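Local coordinates for nitrate transport protein (Xanthomonas axonopodis pv. citri, PDB 3KSX), which binds alkanesulfonates in the periplasm, holding MOPS in this crystal, and probably delivers its ligand to a membrane transporter for uptake, at residues D186-S190 with R266-H270; V43-Q47 with T252-V256; L145-V149 with A202-G208; P108-A112 with H270-A274; P66-Q70 with Q137-S141. One frame throughout, in Å; residues are numbered along the deposited sequence.

Interaction 1 (D186-S190 with R266-H270); sequences DPWYS and RTLAH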
# COMPACT_ATOMS: atom_id res chain seq x y z
N ASP A 186 4.42 -7.81 -0.58
CA ASP A 186 5.87 -7.78 -0.38
C ASP A 186 6.28 -6.74 0.68
O ASP A 186 5.70 -5.63 0.75
CB ASP A 186 6.61 -7.48 -1.68
CG ASP A 186 7.10 -8.72 -2.36
OD1 ASP A 186 7.36 -9.74 -1.70
OD2 ASP A 186 7.20 -8.67 -3.60
N PRO A 187 7.30 -7.06 1.48
CA PRO A 187 8.22 -8.22 1.28
C PRO A 187 7.86 -9.52 1.99
O PRO A 187 8.61 -10.48 1.88
CB PRO A 187 9.53 -7.68 1.88
CG PRO A 187 8.97 -6.90 3.16
CD PRO A 187 7.72 -6.19 2.60
N TRP A 188 6.76 -9.54 2.75
CA TRP A 188 6.29 -10.77 3.44
C TRP A 188 6.06 -11.90 2.43
O TRP A 188 6.52 -13.00 2.65
CB TRP A 188 5.04 -10.51 4.27
CG TRP A 188 5.12 -9.22 5.09
CD1 TRP A 188 4.76 -7.93 4.70
CD2 TRP A 188 5.56 -9.12 6.43
NE1 TRP A 188 4.98 -7.04 5.72
CE2 TRP A 188 5.47 -7.74 6.80
CE3 TRP A 188 6.05 -10.03 7.35
CZ2 TRP A 188 5.82 -7.27 8.07
CZ3 TRP A 188 6.43 -9.56 8.64
CH2 TRP A 188 6.31 -8.19 8.98
N TYR A 189 5.39 -11.64 1.31
CA TYR A 189 5.28 -12.62 0.23
C TYR A 189 6.64 -13.27 -0.13
O TYR A 189 6.82 -14.50 -0.08
CB TYR A 189 4.67 -11.92 -0.99
CG TYR A 189 4.78 -12.64 -2.26
CD1 TYR A 189 4.60 -14.03 -2.31
CD2 TYR A 189 4.97 -11.95 -3.44
CE1 TYR A 189 4.70 -14.70 -3.51
CE2 TYR A 189 5.04 -12.59 -4.64
CZ TYR A 189 4.92 -13.99 -4.67
OH TYR A 189 5.00 -14.65 -5.89
N SER A 190 7.59 -12.43 -0.47
CA SER A 190 8.87 -13.02 -0.95
C SER A 190 9.59 -13.77 0.16
O SER A 190 10.14 -14.85 -0.09
CB SER A 190 9.76 -11.93 -1.55
OG SER A 190 9.18 -11.36 -2.74
N ARG A 266 14.01 -10.70 -5.01
CA ARG A 266 12.70 -11.26 -5.38
C ARG A 266 11.65 -10.16 -5.37
O ARG A 266 10.88 -10.05 -6.31
CB ARG A 266 12.31 -12.43 -4.44
CG ARG A 266 11.38 -13.49 -5.08
CD ARG A 266 12.14 -14.56 -5.95
NE ARG A 266 13.30 -14.01 -6.68
CZ ARG A 266 13.34 -13.67 -7.97
NH1 ARG A 266 12.28 -13.81 -8.77
NH2 ARG A 266 14.48 -13.18 -8.48
N THR A 267 11.68 -9.29 -4.35
CA THR A 267 10.66 -8.22 -4.30
C THR A 267 10.77 -7.25 -5.51
O THR A 267 9.73 -6.75 -6.01
CB THR A 267 10.60 -7.45 -2.97
OG1 THR A 267 11.69 -6.52 -2.90
CG2 THR A 267 10.58 -8.36 -1.69
N LEU A 268 12.00 -7.01 -6.00
CA LEU A 268 12.21 -6.20 -7.24
C LEU A 268 11.80 -6.87 -8.55
O LEU A 268 11.29 -6.20 -9.48
CB LEU A 268 13.67 -5.69 -7.36
CG LEU A 268 14.27 -4.99 -6.13
CD1 LEU A 268 15.58 -4.30 -6.52
CD2 LEU A 268 13.30 -4.01 -5.49
N ALA A 269 11.97 -8.19 -8.59
CA ALA A 269 11.45 -8.99 -9.70
C ALA A 269 9.94 -8.88 -9.83
O ALA A 269 9.42 -9.05 -10.93
CB ALA A 269 11.85 -10.41 -9.56
N HIS A 270 9.23 -8.63 -8.72
CA HIS A 270 7.76 -8.51 -8.72
C HIS A 270 7.17 -7.17 -9.09
O HIS A 270 5.94 -7.03 -9.13
CB HIS A 270 7.17 -8.85 -7.35
CG HIS A 270 7.49 -10.22 -6.88
ND1 HIS A 270 7.68 -10.53 -5.55
CD2 HIS A 270 7.71 -11.36 -7.58
CE1 HIS A 270 7.95 -11.82 -5.44
NE2 HIS A 270 7.98 -12.35 -6.65
O HOH W 1 7.43 -6.36 -4.90

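Interaction 2 (V43-Q47 with T252-V256); sequences VLAKQ and TLAQV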
# COMPACT_ATOMS: atom_id res chain seq x y z
N VAL A 43 11.70 4.12 1.32
CA VAL A 43 12.89 3.73 2.10
C VAL A 43 14.16 4.30 1.45
O VAL A 43 15.00 4.91 2.15
CB VAL A 43 12.99 2.14 2.39
CG1 VAL A 43 14.29 1.78 3.09
CG2 VAL A 43 11.78 1.63 3.22
N LEU A 44 14.31 4.16 0.12
CA LEU A 44 15.47 4.74 -0.55
C LEU A 44 15.47 6.25 -0.50
O LEU A 44 16.52 6.84 -0.23
CB LEU A 44 15.63 4.28 -1.99
CG LEU A 44 16.10 2.83 -1.99
CD1 LEU A 44 16.12 2.40 -3.40
CD2 LEU A 44 17.47 2.60 -1.30
N ALA A 45 14.33 6.87 -0.78
CA ALA A 45 14.23 8.32 -0.62
C ALA A 45 14.65 8.77 0.77
O ALA A 45 15.40 9.71 0.90
CB ALA A 45 12.83 8.85 -1.00
N LYS A 46 14.15 8.10 1.80
CA LYS A 46 14.53 8.38 3.17
C LYS A 46 16.06 8.24 3.34
O LYS A 46 16.72 9.19 3.77
CB LYS A 46 13.72 7.51 4.15
CG LYS A 46 14.01 7.80 5.62
CD LYS A 46 13.05 7.03 6.55
CE LYS A 46 13.50 7.23 8.01
NZ LYS A 46 14.98 7.17 8.19
N GLN A 47 16.64 7.11 2.95
CA GLN A 47 18.02 6.88 3.29
C GLN A 47 18.95 7.76 2.47
O GLN A 47 20.01 8.19 2.99
CB GLN A 47 18.43 5.41 3.21
CG GLN A 47 17.53 4.39 3.92
CD GLN A 47 17.00 4.83 5.30
OE1 GLN A 47 17.74 5.34 6.14
NE2 GLN A 47 15.68 4.61 5.53
N THR A 252 21.27 -1.78 0.06
CA THR A 252 20.75 -0.77 1.00
C THR A 252 19.48 -1.19 1.67
O THR A 252 19.38 -1.09 2.88
CB THR A 252 20.53 0.63 0.34
OG1 THR A 252 21.78 1.10 -0.19
CG2 THR A 252 19.93 1.64 1.34
N LEU A 253 18.50 -1.63 0.86
CA LEU A 253 17.26 -2.22 1.34
C LEU A 253 17.49 -3.43 2.25
O LEU A 253 16.80 -3.57 3.26
CB LEU A 253 16.32 -2.56 0.18
CG LEU A 253 15.92 -1.33 -0.66
CD1 LEU A 253 15.30 -1.71 -2.02
CD2 LEU A 253 15.01 -0.40 0.18
N ALA A 254 18.43 -4.31 1.87
CA ALA A 254 18.80 -5.44 2.69
C ALA A 254 19.30 -4.90 4.05
O ALA A 254 18.81 -5.30 5.12
CB ALA A 254 19.89 -6.28 1.97
N GLN A 255 20.21 -3.92 3.98
CA GLN A 255 20.85 -3.33 5.15
C GLN A 255 19.83 -2.78 6.10
O GLN A 255 19.89 -3.04 7.31
CB GLN A 255 21.75 -2.20 4.70
CG GLN A 255 22.90 -1.93 5.62
CD GLN A 255 24.08 -1.36 4.84
OE1 GLN A 255 24.62 -2.01 3.93
NE2 GLN A 255 24.50 -0.12 5.20
N VAL A 256 18.90 -2.00 5.55
CA VAL A 256 17.89 -1.31 6.33
C VAL A 256 16.84 -2.26 6.88
O VAL A 256 16.57 -2.27 8.07
CB VAL A 256 17.22 -0.19 5.49
CG1 VAL A 256 15.96 0.29 6.14
CG2 VAL A 256 18.22 0.97 5.26

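Interaction 3 (L145-V149 with A202-G208); sequences LLLRV and ANGEGLG. With SO4 (sulfate ion), chain C.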
# COMPACT_ATOMS: atom_id res chain seq x y z
N LEU A 145 -7.85 -7.09 -2.71
CA LEU A 145 -7.35 -8.31 -3.39
C LEU A 145 -8.20 -9.54 -3.00
O LEU A 145 -8.65 -10.31 -3.89
CB LEU A 145 -5.90 -8.61 -3.02
CG LEU A 145 -5.41 -9.97 -3.55
CD1 LEU A 145 -5.02 -9.66 -4.99
CD2 LEU A 145 -4.22 -10.49 -2.77
N LEU A 146 -8.43 -9.72 -1.69
CA LEU A 146 -9.22 -10.84 -1.22
C LEU A 146 -10.65 -10.83 -1.76
O LEU A 146 -11.13 -11.84 -2.26
CB LEU A 146 -9.17 -10.91 0.31
CG LEU A 146 -9.67 -12.12 1.05
CD1 LEU A 146 -9.07 -13.41 0.53
CD2 LEU A 146 -9.35 -11.89 2.56
N LEU A 147 -11.40 -9.76 -1.54
CA LEU A 147 -12.66 -9.57 -2.22
C LEU A 147 -12.73 -9.96 -3.68
O LEU A 147 -13.62 -10.75 -4.08
CB LEU A 147 -13.13 -8.11 -2.01
CG LEU A 147 -14.41 -7.71 -2.70
CD1 LEU A 147 -15.56 -8.51 -2.08
CD2 LEU A 147 -14.67 -6.21 -2.54
N ARG A 148 -11.79 -9.47 -4.50
CA ARG A 148 -11.87 -9.64 -5.92
C ARG A 148 -11.48 -11.09 -6.30
O ARG A 148 -12.09 -11.67 -7.21
CB ARG A 148 -10.87 -8.70 -6.64
CG ARG A 148 -11.10 -7.13 -6.53
CD ARG A 148 -12.26 -6.54 -7.32
NE ARG A 148 -12.31 -7.17 -8.64
CZ ARG A 148 -11.50 -6.87 -9.67
NH1 ARG A 148 -10.58 -5.91 -9.54
NH2 ARG A 148 -11.60 -7.57 -10.78
N VAL A 149 -10.54 -11.69 -5.59
CA VAL A 149 -10.13 -13.08 -5.89
C VAL A 149 -11.25 -14.05 -5.52
O VAL A 149 -11.62 -14.92 -6.32
CB VAL A 149 -8.79 -13.40 -5.18
CG1 VAL A 149 -8.45 -14.87 -5.18
CG2 VAL A 149 -7.67 -12.69 -5.87
N ALA A 202 -2.76 -17.15 -4.66
CA ALA A 202 -3.26 -16.27 -5.76
C ALA A 202 -2.59 -14.94 -5.64
O ALA A 202 -2.19 -14.57 -4.55
CB ALA A 202 -4.78 -16.09 -5.66
N ASN A 203 -2.35 -14.24 -6.75
CA ASN A 203 -1.84 -12.82 -6.67
C ASN A 203 -2.81 -11.90 -7.35
O ASN A 203 -3.93 -12.33 -7.65
CB ASN A 203 -0.40 -12.69 -7.24
CG ASN A 203 -0.33 -12.98 -8.77
OD1 ASN A 203 -1.35 -12.96 -9.50
ND2 ASN A 203 0.89 -13.20 -9.26
N GLY A 204 -2.38 -10.65 -7.63
CA GLY A 204 -3.31 -9.67 -8.07
C GLY A 204 -3.36 -9.48 -9.55
O GLY A 204 -4.04 -8.59 -9.99
N GLU A 205 -2.63 -10.32 -10.29
CA GLU A 205 -2.59 -10.22 -11.75
C GLU A 205 -4.00 -10.41 -12.33
O GLU A 205 -4.76 -11.26 -11.87
CB GLU A 205 -1.65 -11.29 -12.30
CG GLU A 205 -0.17 -10.80 -12.10
CD GLU A 205 0.85 -11.70 -12.78
OE1 GLU A 205 1.07 -12.83 -12.26
OE2 GLU A 205 1.47 -11.21 -13.77
N GLY A 206 -4.33 -9.61 -13.34
CA GLY A 206 -5.56 -9.90 -14.09
C GLY A 206 -6.79 -9.28 -13.47
O GLY A 206 -7.92 -9.48 -14.00
N LEU A 207 -6.64 -8.65 -12.30
CA LEU A 207 -7.81 -8.00 -11.64
C LEU A 207 -7.99 -6.54 -11.99
O LEU A 207 -8.91 -5.88 -11.55
CB LEU A 207 -7.66 -8.10 -10.10
CG LEU A 207 -7.50 -9.51 -9.58
CD1 LEU A 207 -7.13 -9.54 -8.07
CD2 LEU A 207 -8.78 -10.35 -9.85
N GLY A 208 -7.07 -5.97 -12.75
CA GLY A 208 -7.14 -4.56 -13.03
C GLY A 208 -7.14 -3.78 -11.71
O GLY A 208 -7.95 -2.84 -11.52
S SO4 C . -1.83 -16.89 -9.40
O1 SO4 C . -2.83 -15.79 -9.18
O2 SO4 C . -2.56 -18.16 -9.22
O3 SO4 C . -1.26 -16.77 -10.74
O4 SO4 C . -0.66 -16.97 -8.49

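Interaction 4 (P108-A112 with H270-A274); sequences PTPKA and HRPPA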
# COMPACT_ATOMS: atom_id res chain seq x y z
N PRO A 108 -0.02 0.08 -10.15
CA PRO A 108 -0.12 -1.08 -9.28
C PRO A 108 1.03 -2.09 -9.46
O PRO A 108 1.77 -2.07 -10.47
CB PRO A 108 -1.45 -1.76 -9.76
CG PRO A 108 -1.50 -1.38 -11.22
CD PRO A 108 -1.02 0.06 -11.22
N THR A 109 1.19 -2.95 -8.48
CA THR A 109 2.22 -4.01 -8.50
C THR A 109 1.57 -5.34 -8.19
O THR A 109 1.63 -5.86 -7.05
CB THR A 109 3.38 -3.67 -7.49
OG1 THR A 109 2.84 -3.44 -6.22
CG2 THR A 109 4.05 -2.41 -7.86
N PRO A 110 0.82 -5.91 -9.19
CA PRO A 110 -0.11 -6.94 -8.87
C PRO A 110 0.59 -8.23 -8.43
O PRO A 110 0.02 -9.02 -7.69
CB PRO A 110 -0.84 -7.16 -10.20
CG PRO A 110 0.13 -6.55 -11.32
CD PRO A 110 0.68 -5.40 -10.57
N LYS A 111 1.80 -8.47 -8.90
CA LYS A 111 2.51 -9.67 -8.49
C LYS A 111 2.91 -9.63 -7.02
O LYS A 111 3.12 -10.68 -6.38
CB LYS A 111 3.78 -9.81 -9.35
CG LYS A 111 3.48 -10.21 -10.80
CD LYS A 111 4.75 -9.91 -11.65
CE LYS A 111 4.66 -10.63 -12.99
NZ LYS A 111 5.55 -11.81 -12.95
N ALA A 112 3.00 -8.41 -6.48
CA ALA A 112 3.42 -8.19 -5.14
C ALA A 112 2.22 -8.21 -4.17
O ALA A 112 2.42 -7.94 -2.99
CB ALA A 112 4.20 -6.92 -5.03
N HIS A 270 9.23 -8.63 -8.72
CA HIS A 270 7.76 -8.51 -8.72
C HIS A 270 7.17 -7.17 -9.09
O HIS A 270 5.94 -7.03 -9.13
CB HIS A 270 7.17 -8.85 -7.35
CG HIS A 270 7.49 -10.22 -6.88
ND1 HIS A 270 7.68 -10.53 -5.55
CD2 HIS A 270 7.71 -11.36 -7.58
CE1 HIS A 270 7.95 -11.82 -5.44
NE2 HIS A 270 7.98 -12.35 -6.65
N ARG A 271 8.02 -6.15 -9.24
CA ARG A 271 7.52 -4.82 -9.46
C ARG A 271 7.92 -4.29 -10.81
O ARG A 271 9.12 -4.13 -11.03
CB ARG A 271 8.15 -3.85 -8.46
CG ARG A 271 7.74 -4.03 -7.04
CD ARG A 271 8.54 -3.05 -6.23
NE ARG A 271 8.31 -1.69 -6.70
CZ ARG A 271 7.29 -0.95 -6.27
NH1 ARG A 271 6.42 -1.44 -5.37
NH2 ARG A 271 7.15 0.28 -6.75
N PRO A 272 6.94 -3.94 -11.67
CA PRO A 272 7.32 -3.13 -12.88
C PRO A 272 7.67 -1.74 -12.37
O PRO A 272 7.35 -1.47 -11.22
CB PRO A 272 6.01 -3.08 -13.71
CG PRO A 272 4.86 -3.31 -12.69
CD PRO A 272 5.47 -4.06 -11.49
N PRO A 273 8.30 -0.85 -13.19
CA PRO A 273 8.32 0.58 -12.71
C PRO A 273 6.96 1.10 -12.20
O PRO A 273 5.89 0.68 -12.74
CB PRO A 273 8.78 1.35 -13.94
CG PRO A 273 9.74 0.35 -14.63
CD PRO A 273 9.12 -1.05 -14.39
N ALA A 274 6.99 1.95 -11.17
CA ALA A 274 5.76 2.49 -10.52
C ALA A 274 5.95 3.85 -9.84
O ALA A 274 5.80 3.97 -8.60
CB ALA A 274 5.13 1.47 -9.51
O HOH W 2 3.75 -6.66 -10.38

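Interaction 5 (P66-Q70 with Q137-S141); sequences PAGPQ and QKGSS. With MPO (3[N-morpholino]propane sulfonic acid), chain B.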
# COMPACT_ATOMS: atom_id res chain seq x y z
N PRO A 66 2.80 0.70 10.12
CA PRO A 66 2.73 -0.74 9.79
C PRO A 66 2.03 -1.02 8.44
O PRO A 66 2.42 -1.93 7.72
CB PRO A 66 1.97 -1.37 10.96
CG PRO A 66 1.51 -0.30 11.81
CD PRO A 66 2.19 1.02 11.42
N ALA A 67 1.08 -0.18 8.09
CA ALA A 67 0.29 -0.33 6.87
C ALA A 67 -0.49 0.97 6.65
O ALA A 67 -0.31 1.94 7.36
CB ALA A 67 -0.73 -1.53 7.03
N GLY A 68 -1.30 1.00 5.60
CA GLY A 68 -1.99 2.23 5.12
C GLY A 68 -3.08 2.77 6.01
O GLY A 68 -3.17 3.99 6.18
N PRO A 69 -3.95 1.88 6.58
CA PRO A 69 -5.02 2.40 7.42
C PRO A 69 -4.46 3.16 8.66
O PRO A 69 -4.99 4.17 8.98
CB PRO A 69 -5.76 1.12 7.88
CG PRO A 69 -5.50 0.17 6.59
CD PRO A 69 -4.05 0.42 6.38
N GLN A 70 -3.33 2.70 9.17
CA GLN A 70 -2.63 3.28 10.30
C GLN A 70 -2.17 4.67 9.96
O GLN A 70 -2.41 5.65 10.73
CB GLN A 70 -1.48 2.38 10.78
CG GLN A 70 -1.97 1.05 11.43
CD GLN A 70 -2.04 -0.07 10.46
OE1 GLN A 70 -2.26 0.15 9.26
NE2 GLN A 70 -1.83 -1.28 10.95
N GLN A 137 -4.93 -6.98 6.79
CA GLN A 137 -5.21 -5.67 7.37
C GLN A 137 -6.51 -5.12 6.83
O GLN A 137 -6.66 -4.92 5.63
CB GLN A 137 -4.02 -4.76 7.04
CG GLN A 137 -4.27 -3.29 7.36
CD GLN A 137 -4.20 -3.00 8.84
OE1 GLN A 137 -3.28 -3.40 9.53
NE2 GLN A 137 -5.15 -2.20 9.32
N LYS A 138 -7.47 -4.87 7.71
CA LYS A 138 -8.77 -4.32 7.31
C LYS A 138 -8.57 -2.98 6.59
O LYS A 138 -7.83 -2.12 7.08
CB LYS A 138 -9.62 -4.07 8.58
CG LYS A 138 -11.01 -3.61 8.19
CD LYS A 138 -11.77 -3.13 9.41
CE LYS A 138 -13.20 -3.59 9.26
NZ LYS A 138 -14.04 -3.22 10.45
N GLY A 139 -9.25 -2.79 5.45
CA GLY A 139 -9.22 -1.50 4.78
C GLY A 139 -7.87 -1.32 4.05
O GLY A 139 -7.57 -0.23 3.60
N SER A 140 -7.08 -2.39 3.91
CA SER A 140 -5.79 -2.33 3.11
C SER A 140 -5.97 -2.82 1.68
O SER A 140 -7.01 -3.36 1.30
CB SER A 140 -4.68 -3.19 3.77
OG SER A 140 -4.92 -4.59 3.52
N SER A 141 -5.00 -2.56 0.79
CA SER A 141 -5.06 -3.20 -0.53
C SER A 141 -5.33 -4.72 -0.56
O SER A 141 -5.95 -5.20 -1.50
CB SER A 141 -3.75 -2.94 -1.32
OG SER A 141 -2.61 -3.58 -0.67
S1 MPO B . -1.97 -0.52 2.26
O1 MPO B . -1.39 0.83 2.26
O2 MPO B . -2.26 -0.85 3.68
O4 MPO B . 3.30 -2.67 -3.49
N1 MPO B . 1.40 -2.09 -1.36
C1 MPO B . -0.71 -1.57 1.75
O3 MPO B . -3.17 -0.79 1.42
C2 MPO B . -0.30 -1.18 0.32
C3 MPO B . 0.87 -2.14 -0.00
C4 MPO B . 1.52 -3.42 -1.96
C5 MPO B . 2.03 -3.33 -3.40
C6 MPO B . 3.42 -1.49 -2.65
C7 MPO B . 2.82 -1.69 -1.24

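Interaction 1 (D186-S190 with R266-H270)
Atom OD2 of D186 accepts two hydrogen bonds, one from ND1 of H270 and one from a water that also donates to T267 O. The ND1-OD2 bond, 2.7 Å long, is nearly straight (168°). It uses the syn lone pair of OD2, and carboxylate and imidazole lie almost in one plane. This histidine-carboxylate hydrogen bond joins the start of helix 188-194 to the end of helix 261-269 in a two-lobed periplasmic binding protein. The other oxygen, OD1, turns back into its own segment: it takes S190 OG at 2.6 Å, coming somewhat out of the carboxylate plane, and S190 N. Both oxygens are thus gripped twice, which should fix the rotation of the buried carboxylate and tend to draw positive charge onto H270. R266 O lies over the centre of one imidazole face; the Y189 ring is on the opposite side, near parallel (21°) but slid apart, with centroids at 4.6 Å, so the two rings barely overlap. T267 turns its methyl toward D186 and S190, while its OG1 bonds V264 O a turn back in the helix. A chi1 of 77° sends CG2 opposite the carbonyl carbon, where it packs on P187 CB at 3.8 Å and lies 3.5 Å from both S190 OG and D186 OD1.

Interaction 2 (V43-Q47 with T252-V256)
V43 and L253 meet methyl to methyl, V43 CG1 lying 3.7 Å from L253 CD2. The same CG1 also touches V256 CG1 at 3.8 Å, so a single valine branch serves two residues a turn apart on the facing helix. V43 reaches both because CG1 stands opposite the backbone N (chi1 175°), while CG2 is swung aside and takes no part. Next to it L44 leaves its helix at a slant and brings only its end across: CD2 packs on T252 CG2 at 3.7 Å, and L44 CG lies 4.0 Å from L253 CD2, the two side chains crossing at about a right angle. L253 CD2 therefore rests against both V43 and L44. Toward the more open side, Q47 and V256 come at each other from opposite directions. Q47 CG, set by chi1 (-49°), comes to 3.7 Å from V256 CG2, and the bend at chi2 brings the amide carbon CD alongside at 4.0 Å. The contacts between the segments are all carbon to carbon. T252 can offer its methyl because OG1 is turned back to bond G248 O in its own helix. Helix 225-244 touches both partners, L241 meeting L44 and L242 meeting L253. The segment axes pass 10.7 Å apart and cross at 84°, a near-perpendicular helix packing in which helix 246-257 lies across helix 40-48, the first helix after strand 30-36 in one α/β lobe of the binding-protein fold.

Interaction 3 (L145-V149 with A202-G208)
L207 packs against helix 141-152 through CB and both of its methyls. Its CB sits 3.7 Å from NH1 of R148. Beyond CG the branches part. CD1 lies between two helix residues, touching L145 CD1 at 3.7 Å and V149 CG2 at 3.9 Å, the leucine crossing both side chains at about a right angle. CD2 lies over the rim of one face of the R148 guanidinium. R148 comes the opposite way, its chain bent at chi2 (-73°) and again at chi3, which folds the guanidinium back over the leucine to reach its carbonyl. NH1 donates to L207 O at 2.6 Å, close to straight at 160°, with donor and acceptor each in the plane of the other's group; NH2 adds a weak, bent bond to the same oxygen. The arginine thus fastens the backbone where L207 closes a type II β turn from G204, with G206 taking the positive phi at its third position. This turn follows edge strand 198-203 of the second lobe, just before the chain crosses back to strand 212-217. L145 CD1 also presses on G204 CA at 3.5 Å, while V149 CG1 meets A202 CB on the strand. Leading into the turn, N203 forms an Asx turn, OD1 accepting E205 N from above its carbonyl plane, and its ND2 donates to E205 OE1. N203 N points instead to a sulfate ion, bonding O1 at 2.9 Å.

Interaction 4 (P108-A112 with H270-A274)
With chi1 at 54°, T109 holds OG1 between its backbone N and carbonyl carbon, and its methyl CG2 is thrown toward R271. The arginine answers with a bend at chi3 (58°) that lays its guanidinium beside the threonine: CG2 sits over one face, toward the rim, 3.6 Å from NH1. The contact is apolar on the threonine side, since OG1 turns to O4 of the bound MOPS in a weak hydrogen bond. R271 has a charged neighbour elsewhere, a long, weak ion pair from NH2 to D239, whose carboxylate also accepts A274 N. Further along, the two chains approach by backbone and water. H270 O receives a short water bond of 2.5 Å, and the same water accepts K111 N at 3.0 Å, bridging the segments where no direct hydrogen bond is made. K111 CB packs 3.5 Å from H270 O, its aliphatic base covering the carbonyl while the amine end leads away. Within 108-112 a bond from A112 N to T109 O at 3.0 Å holds the short 3-10 turn that presents K111 and A112 to H270. At the opposite end P272 CG approaches P108 O to 4.0 Å, and A274 CB stands near T109 CG2. Segment 108-112 belongs to a linker between the two β-sheets, from strand 100-106 to strand 113-118. The loop 270-274 packs along it beside the ligand, an arrangement consistent with the hinge region of a two-lobed periplasmic binding protein.

Interaction 5 (P66-Q70 with Q137-S141)
This is a contact across the ligand cleft, where the start of helix 68-76 in one lobe meets the loop between strand 133-136 and helix 141-152 in the other, beside the sulfonate of MOPS. A single direct hydrogen bond spans it, Q70 NE2 to Q137 OE1 at 2.9 Å. The bond is bent (137°), and the donor stands well above the carbonyl plane, away from the lone pairs, with the two amides turned 50° against each other. Beside the amides the P69 ring packs on the turn: CG lies 3.3 Å from K138 O and 3.6 Å from Q137 NE2. Q137 reaches over the proline by leaving its backbone with CG opposite N and then bending at chi2 (75°); on the way its CG also touches A67 CB. The loop itself is a type II turn from Q137 to S140, with G139 at positive phi. Q137 O is held twice, by S140 N and, on a lone pair at 2.8 Å, by S140 OG, which also caps A142 N at the helix start. The two helix starts direct backbone N-H groups at the ligand: G68 N bonds sulfonate O2 at 2.8 Å and S141 N bonds O3 at 2.6 Å, the latter almost straight. G86 N and Q36 NE2 bind the ligand as well. All four donors are formally neutral, so the negative charge of the sulfonate is probably balanced in part by the positive ends of helices 68-76 and 141-152, one from each lobe.

How the interactions relate
From the N terminus, 43-47 opens interaction 2, whose partner comes only after the strands of both sheets, so interactions 3 and 5 fall within its span. Interaction 5 opens at 66-70 and closes first, at 137-141, joining the lobes over the ligand; interaction 4, begun at 108-112, crosses it. Interaction 3 stays in the second lobe, between 145-149 and 202-208, and crosses interaction 1, which starts at 186-190. Helix 246-257 closes interaction 2, helix 261-269 closes interaction 1 and the following loop closes interaction 4; the last two share H270 and cross interaction 2. Backbone contacts D186 N to A112 O and G204 N to P110 O connect interactions 1, 4 and 3.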